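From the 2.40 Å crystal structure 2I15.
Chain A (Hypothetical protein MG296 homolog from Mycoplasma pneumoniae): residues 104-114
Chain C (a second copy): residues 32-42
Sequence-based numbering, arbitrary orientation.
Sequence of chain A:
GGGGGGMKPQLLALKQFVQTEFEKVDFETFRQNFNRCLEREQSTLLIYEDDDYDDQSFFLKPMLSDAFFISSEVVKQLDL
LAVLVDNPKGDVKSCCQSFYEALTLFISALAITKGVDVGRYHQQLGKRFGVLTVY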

ATOM      1  N   THR A 104       3.630  -1.256   9.310  1.00 26.29           N
ATOM      2  CA  THR A 104       3.391   0.171   9.105  1.00 26.92           C
ATOM      3  C   THR A 104       2.993   0.964  10.367  1.00 26.82           C
ATOM      4  O   THR A 104       3.609   1.982  10.691  1.00 23.87           O
ATOM      5  CB  THR A 104       2.324   0.351   7.987  1.00 28.04           C
ATOM      6  OG1 THR A 104       2.907   1.035   6.872  1.00 30.81           O
ATOM      7  CG2 THR A 104       1.138   1.148   8.487  1.00 26.44           C
ATOM      8  N   LEU A 105       1.970   0.487  11.073  1.00 23.13           N
ATOM      9  CA  LEU A 105       1.470   1.147  12.273  1.00 23.63           C
ATOM     10  C   LEU A 105       2.521   1.048  13.386  1.00 24.08           C
ATOM     11  O   LEU A 105       2.703   1.976  14.177  1.00 21.23           O
ATOM     12  CB  LEU A 105       0.163   0.482  12.714  1.00 33.04           C
ATOM     13  CG  LEU A 105      -0.841   1.136  13.674  1.00 33.95           C
ATOM     14  CD1 LEU A 105      -0.142   1.672  14.896  1.00 38.34           C
ATOM     15  CD2 LEU A 105      -1.579   2.220  12.965  1.00 32.92           C
ATOM     16  N   PHE A 106       3.217  -0.088  13.418  1.00 22.01           N
ATOM     17  CA  PHE A 106       4.280  -0.378  14.380  1.00 19.48           C
ATOM     18  C   PHE A 106       5.419   0.620  14.167  1.00 19.13           C
ATOM     19  O   PHE A 106       5.946   1.198  15.115  1.00 18.79           O
ATOM     20  CB  PHE A 106       4.805  -1.790  14.127  1.00 22.15           C
ATOM     21  CG  PHE A 106       5.774  -2.289  15.164  1.00 23.95           C
ATOM     22  CD1 PHE A 106       5.325  -2.965  16.291  1.00 22.49           C
ATOM     23  CD2 PHE A 106       7.139  -2.098  15.001  1.00 24.76           C
ATOM     24  CE1 PHE A 106       6.223  -3.448  17.235  1.00 24.05           C
ATOM     25  CE2 PHE A 106       8.046  -2.578  15.946  1.00 25.53           C
ATOM     26  CZ  PHE A 106       7.580  -3.251  17.058  1.00 25.23           C
ATOM     27  N   ILE A 107       5.773   0.829  12.905  1.00 30.46           N
ATOM     28  CA  ILE A 107       6.862   1.721  12.532  1.00 30.95           C
ATOM     29  C   ILE A 107       6.639   3.199  12.871  1.00 32.68           C
ATOM     30  O   ILE A 107       7.594   3.902  13.219  1.00 33.56           O
ATOM     31  CB  ILE A 107       7.157   1.537  11.048  1.00 26.81           C
ATOM     32  CG1 ILE A 107       7.639   0.093  10.833  1.00 24.58           C
ATOM     33  CG2 ILE A 107       8.216   2.544  10.575  1.00 27.43           C
ATOM     34  CD1 ILE A 107       7.743  -0.302   9.404  1.00 27.82           C
ATOM     35  N   SER A 108       5.394   3.673  12.776  1.00 25.47           N
ATOM     36  CA  SER A 108       5.081   5.072  13.095  1.00 25.41           C
ATOM     37  C   SER A 108       5.229   5.292  14.594  1.00 25.72           C
ATOM     38  O   SER A 108       5.773   6.304  15.027  1.00 25.05           O
ATOM     39  CB  SER A 108       3.651   5.431  12.681  1.00 35.65           C
ATOM     40  OG  SER A 108       3.507   5.436  11.276  1.00 34.93           O
ATOM     41  N   ALA A 109       4.731   4.340  15.383  1.00 39.00           N
ATOM     42  CA  ALA A 109       4.823   4.414  16.841  1.00 38.77           C
ATOM     43  C   ALA A 109       6.293   4.543  17.230  1.00 39.27           C
ATOM     44  O   ALA A 109       6.674   5.384  18.053  1.00 41.77           O
ATOM     45  CB  ALA A 109       4.242   3.170  17.463  1.00 16.78           C
ATOM     46  N   LEU A 110       7.113   3.685  16.638  1.00 28.53           N
ATOM     47  CA  LEU A 110       8.549   3.697  16.882  1.00 28.33           C
ATOM     48  C   LEU A 110       9.035   5.139  16.738  1.00 29.13           C
ATOM     49  O   LEU A 110       9.734   5.675  17.601  1.00 27.97           O
ATOM     50  CB  LEU A 110       9.256   2.814  15.847  1.00 18.03           C
ATOM     51  CG  LEU A 110       9.149   1.296  15.956  1.00 16.77           C
ATOM     52  CD1 LEU A 110       9.842   0.659  14.772  1.00 16.62           C
ATOM     53  CD2 LEU A 110       9.783   0.826  17.260  1.00 16.71           C
ATOM     54  N   ALA A 111       8.649   5.750  15.621  1.00 34.53           N
ATOM     55  CA  ALA A 111       9.012   7.122  15.307  1.00 34.24           C
ATOM     56  C   ALA A 111       8.477   8.082  16.350  1.00 35.17           C
ATOM     57  O   ALA A 111       9.206   8.954  16.821  1.00 36.14           O
ATOM     58  CB  ALA A 111       8.489   7.497  13.927  1.00 19.97           C
ATOM     59  N   ILE A 112       7.203   7.933  16.707  1.00 33.24           N
ATOM     60  CA  ILE A 112       6.606   8.812  17.709  1.00 32.98           C
ATOM     61  C   ILE A 112       7.444   8.680  18.976  1.00 33.01           C
ATOM     62  O   ILE A 112       7.827   9.668  19.615  1.00 32.45           O
ATOM     63  CB  ILE A 112       5.156   8.397  18.054  1.00 36.96           C
ATOM     64  CG1 ILE A 112       4.318   8.267  16.786  1.00 36.86           C
ATOM     65  CG2 ILE A 112       4.520   9.438  18.966  1.00 35.52           C
ATOM     66  CD1 ILE A 112       4.105   9.562  16.076  1.00 37.76           C
ATOM     67  N   THR A 113       7.744   7.431  19.307  1.00 27.63           N
ATOM     68  CA  THR A 113       8.503   7.104  20.493  1.00 28.30           C
ATOM     69  C   THR A 113       9.934   7.638  20.519  1.00 29.95           C
ATOM     70  O   THR A 113      10.412   8.062  21.567  1.00 28.72           O
ATOM     71  CB  THR A 113       8.497   5.576  20.714  1.00 25.01           C
ATOM     72  OG1 THR A 113       7.152   5.106  20.571  1.00 25.18           O
ATOM     73  CG2 THR A 113       8.976   5.226  22.115  1.00 20.39           C
ATOM     74  N   LYS A 114      10.637   7.624  19.395  1.00 39.74           N
ATOM     75  CA  LYS A 114      11.994   8.154  19.447  1.00 42.34           C
ATOM     76  C   LYS A 114      12.082   9.630  19.102  1.00 42.41           C
ATOM     77  O   LYS A 114      13.170  10.168  18.884  1.00 43.11           O
ATOM     78  CB  LYS A 114      12.963   7.343  18.579  1.00 41.95           C
ATOM     79  CG  LYS A 114      12.527   6.991  17.182  1.00 42.85           C
ATOM     80  CD  LYS A 114      13.758   6.601  16.359  1.00 43.82           C
ATOM     81  CE  LYS A 114      14.657   5.608  17.086  1.00 43.88           C
ATOM     82  NZ  LYS A 114      16.005   5.476  16.426  1.00 45.49           N
TER
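Chain C 32-42: QNFNRCLEREQ

Helices that pack at a steep angle touch over a short length, and a few small or well-placed side chains then carry most of the contact. Residues 32-42 of chain C illustrate this against the helix of a second copy of the same protein. The stretch is helical, continuing a helix that begins earlier in the chain, and its axis approaches that of A:Thr104-A:Thr113 to 8.4 Å. The N-to-C directions make an angle of 129°, so the helices run obliquely, nearer antiparallel than parallel.

C:Gln32 stands clear of the chain A helix, and the contact between the two stretches opens at C:Asn33. Its m rotamer brings ND2 to 2.9 Å from OG1 of A:Thr113, a nearly straight hydrogen bond in which the amide is the donor. The same hydroxyl gives its own proton to the backbone O of A:Ala109, 2.6 Å from OG1, which leaves it free to accept from the asparagine. C:Phe34 follows at the point where the backbones come nearest, its CA 4.9 Å from CA of A:Ala109. The small alanine permits this closeness: its CB lies 3.6 Å from CA of C:Phe34. The phenylalanine ring presents its edge to A:Ala109 CB and to A:Phe106 CA, the latter 4.0 Å from C:Phe34 CD1.

C:Asn35 points away and C:Arg36 sideways, neither making contact. One turn beyond C:Asn33, C:Cys37 points toward chain A; its CB is 3.2 Å from CD1 of A:Leu105, a tight apolar contact, while its SG lies 4.3 Å from CG1 of A:Ile112. C:Leu38 adds a looser contact, CD2 to A:Leu105 CG at 4.3 Å. C:Glu39 and C:Arg40 make no contact, but C:Glu41 places CB 3.9 Å from A:Leu105 CD2. A:Leu105 is thus a knob in the hole formed by C:Phe34, C:Cys37, C:Leu38 and C:Glu41; C:Gln42 lies beyond the contact.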

ATOM      1  N   GLN C  32       2.162   2.729  24.647  1.00 22.08           N
ATOM      2  CA  GLN C  32       1.116   3.751  24.722  1.00 22.41           C
ATOM      3  C   GLN C  32       0.972   4.379  23.347  1.00 21.27           C
ATOM      4  O   GLN C  32      -0.142   4.620  22.898  1.00 22.18           O
ATOM      5  CB  GLN C  32       1.466   4.854  25.722  1.00 25.12           C
ATOM      6  CG  GLN C  32       1.667   4.395  27.141  1.00 27.31           C
ATOM      7  CD  GLN C  32       2.107   5.537  28.039  1.00 28.52           C
ATOM      8  OE1 GLN C  32       2.922   6.373  27.646  1.00 26.00           O
ATOM      9  NE2 GLN C  32       1.577   5.572  29.249  1.00 28.11           N
ATOM     10  N   ASN C  33       2.104   4.654  22.696  1.00 26.28           N
ATOM     11  CA  ASN C  33       2.123   5.247  21.352  1.00 25.35           C
ATOM     12  C   ASN C  33       1.570   4.311  20.291  1.00 25.46           C
ATOM     13  O   ASN C  33       0.887   4.755  19.372  1.00 26.69           O
ATOM     14  CB  ASN C  33       3.539   5.640  20.931  1.00 20.07           C
ATOM     15  CG  ASN C  33       4.041   6.867  21.643  1.00 18.60           C
ATOM     16  OD1 ASN C  33       3.271   7.627  22.217  1.00 24.58           O
ATOM     17  ND2 ASN C  33       5.336   7.076  21.598  1.00 18.41           N
ATOM     18  N   PHE C  34       1.907   3.030  20.380  1.00 22.72           N
ATOM     19  CA  PHE C  34       1.388   2.066  19.420  1.00 22.89           C
ATOM     20  C   PHE C  34      -0.120   1.968  19.606  1.00 22.70           C
ATOM     21  O   PHE C  34      -0.867   1.930  18.631  1.00 20.57           O
ATOM     22  CB  PHE C  34       1.962   0.677  19.640  1.00 25.49           C
ATOM     23  CG  PHE C  34       1.330  -0.370  18.769  1.00 25.55           C
ATOM     24  CD1 PHE C  34       1.670  -0.475  17.419  1.00 25.46           C
ATOM     25  CD2 PHE C  34       0.382  -1.240  19.287  1.00 24.47           C
ATOM     26  CE1 PHE C  34       1.072  -1.441  16.598  1.00 23.34           C
ATOM     27  CE2 PHE C  34      -0.220  -2.209  18.464  1.00 25.64           C
ATOM     28  CZ  PHE C  34       0.132  -2.299  17.120  1.00 24.21           C
ATOM     29  N   ASN C  35      -0.553   1.907  20.862  1.00 24.29           N
ATOM     30  CA  ASN C  35      -1.967   1.813  21.166  1.00 25.01           C
ATOM     31  C   ASN C  35      -2.748   3.021  20.657  1.00 26.31           C
ATOM     32  O   ASN C  35      -3.855   2.866  20.139  1.00 26.37           O
ATOM     33  CB  ASN C  35      -2.177   1.678  22.670  1.00 23.70           C
ATOM     34  CG  ASN C  35      -2.033   0.254  23.153  1.00 25.61           C
ATOM     35  OD1 ASN C  35      -1.809  -0.667  22.370  1.00 26.48           O
ATOM     36  ND2 ASN C  35      -2.166   0.065  24.451  1.00 24.38           N
ATOM     37  N   ARG C  36      -2.186   4.217  20.824  1.00 30.78           N
ATOM     38  CA  ARG C  36      -2.845   5.442  20.367  1.00 32.60           C
ATOM     39  C   ARG C  36      -2.970   5.480  18.852  1.00 31.33           C
ATOM     40  O   ARG C  36      -4.013   5.859  18.339  1.00 32.05           O
ATOM     41  CB  ARG C  36      -2.097   6.687  20.859  1.00 39.17           C
ATOM     42  CG  ARG C  36      -2.567   7.185  22.220  1.00 42.46           C
ATOM     43  CD  ARG C  36      -1.756   8.393  22.680  1.00 44.93           C
ATOM     44  NE  ARG C  36      -1.125   8.154  23.978  1.00 48.62           N
ATOM     45  CZ  ARG C  36      -0.426   9.061  24.651  1.00 49.87           C
ATOM     46  NH1 ARG C  36      -0.263  10.281  24.154  1.00 49.55           N
ATOM     47  NH2 ARG C  36       0.105   8.750  25.826  1.00 48.06           N
ATOM     48  N   CYS C  37      -1.913   5.089  18.143  1.00 24.45           N
ATOM     49  CA  CYS C  37      -1.935   5.058  16.686  1.00 25.24           C
ATOM     50  C   CYS C  37      -3.000   4.052  16.230  1.00 27.04           C
ATOM     51  O   CYS C  37      -3.721   4.281  15.258  1.00 29.00           O
ATOM     52  CB  CYS C  37      -0.575   4.625  16.142  1.00 26.79           C
ATOM     53  SG  CYS C  37       0.793   5.742  16.478  1.00 33.30           S
ATOM     54  N   LEU C  38      -3.095   2.941  16.954  1.00 30.63           N
ATOM     55  CA  LEU C  38      -4.044   1.892  16.641  1.00 29.44           C
ATOM     56  C   LEU C  38      -5.493   2.346  16.743  1.00 30.45           C
ATOM     57  O   LEU C  38      -6.277   2.128  15.816  1.00 29.19           O
ATOM     58  CB  LEU C  38      -3.831   0.692  17.563  1.00 20.21           C
ATOM     59  CG  LEU C  38      -3.684  -0.681  16.904  1.00 20.12           C
ATOM     60  CD1 LEU C  38      -4.346  -1.721  17.799  1.00 18.52           C
ATOM     61  CD2 LEU C  38      -4.310  -0.724  15.510  1.00 17.02           C
ATOM     62  N   GLU C  39      -5.853   2.961  17.867  1.00 26.40           N
ATOM     63  CA  GLU C  39      -7.219   3.413  18.059  1.00 28.67           C
ATOM     64  C   GLU C  39      -7.580   4.483  17.057  1.00 27.86           C
ATOM     65  O   GLU C  39      -8.711   4.550  16.577  1.00 29.37           O
ATOM     66  CB  GLU C  39      -7.444   3.968  19.467  1.00 39.59           C
ATOM     67  CG  GLU C  39      -8.815   4.614  19.597  1.00 45.82           C
ATOM     68  CD  GLU C  39      -9.143   5.057  21.000  1.00 50.94           C
ATOM     69  OE1 GLU C  39      -8.366   5.859  21.569  1.00 51.77           O
ATOM     70  OE2 GLU C  39     -10.188   4.607  21.532  1.00 51.93           O
ATOM     71  N   ARG C  40      -6.602   5.321  16.751  1.00 24.98           N
ATOM     72  CA  ARG C  40      -6.784   6.412  15.814  1.00 24.91           C
ATOM     73  C   ARG C  40      -7.003   5.882  14.404  1.00 25.00           C
ATOM     74  O   ARG C  40      -7.700   6.492  13.599  1.00 24.60           O
ATOM     75  CB  ARG C  40      -5.556   7.308  15.848  1.00 24.54           C
ATOM     76  CG  ARG C  40      -5.753   8.602  15.153  1.00 26.35           C
ATOM     77  CD  ARG C  40      -4.421   9.194  14.786  1.00 27.52           C
ATOM     78  NE  ARG C  40      -4.581  10.319  13.886  1.00 29.22           N
ATOM     79  CZ  ARG C  40      -3.575  10.953  13.303  1.00 30.81           C
ATOM     80  NH1 ARG C  40      -2.314  10.573  13.523  1.00 31.39           N
ATOM     81  NH2 ARG C  40      -3.839  11.972  12.499  1.00 31.24           N
ATOM     82  N   GLU C  41      -6.402   4.737  14.113  1.00 29.77           N
ATOM     83  CA  GLU C  41      -6.520   4.104  12.809  1.00 29.96           C
ATOM     84  C   GLU C  41      -7.858   3.394  12.676  1.00 31.63           C
ATOM     85  O   GLU C  41      -8.631   3.640  11.751  1.00 33.24           O
ATOM     86  CB  GLU C  41      -5.421   3.075  12.644  1.00 28.77           C
ATOM     87  CG  GLU C  41      -5.630   2.181  11.446  1.00 35.98           C
ATOM     88  CD  GLU C  41      -4.674   2.497  10.338  1.00 39.12           C
ATOM     89  OE1 GLU C  41      -4.445   3.703  10.069  1.00 41.96           O
ATOM     90  OE2 GLU C  41      -4.154   1.535   9.739  1.00 41.71           O
ATOM     91  N   GLN C  42      -8.119   2.507  13.627  1.00 33.23           N
ATOM     92  CA  GLN C  42      -9.320   1.704  13.631  1.00 35.49           C
ATOM     93  C   GLN C  42     -10.644   2.423  13.867  1.00 38.19           C
ATOM     94  O   GLN C  42     -11.702   1.817  13.703  1.00 39.31           O
ATOM     95  CB  GLN C  42      -9.100   0.554  14.618  1.00 31.37           C
ATOM     96  CG  GLN C  42      -7.823  -0.175  14.228  1.00 28.35           C
ATOM     97  CD  GLN C  42      -7.524  -1.415  15.019  1.00 28.09           C
ATOM     98  OE1 GLN C  42      -6.800  -2.283  14.541  1.00 30.79           O
ATOM     99  NE2 GLN C  42      -8.047  -1.507  16.234  1.00 27.92           N
TER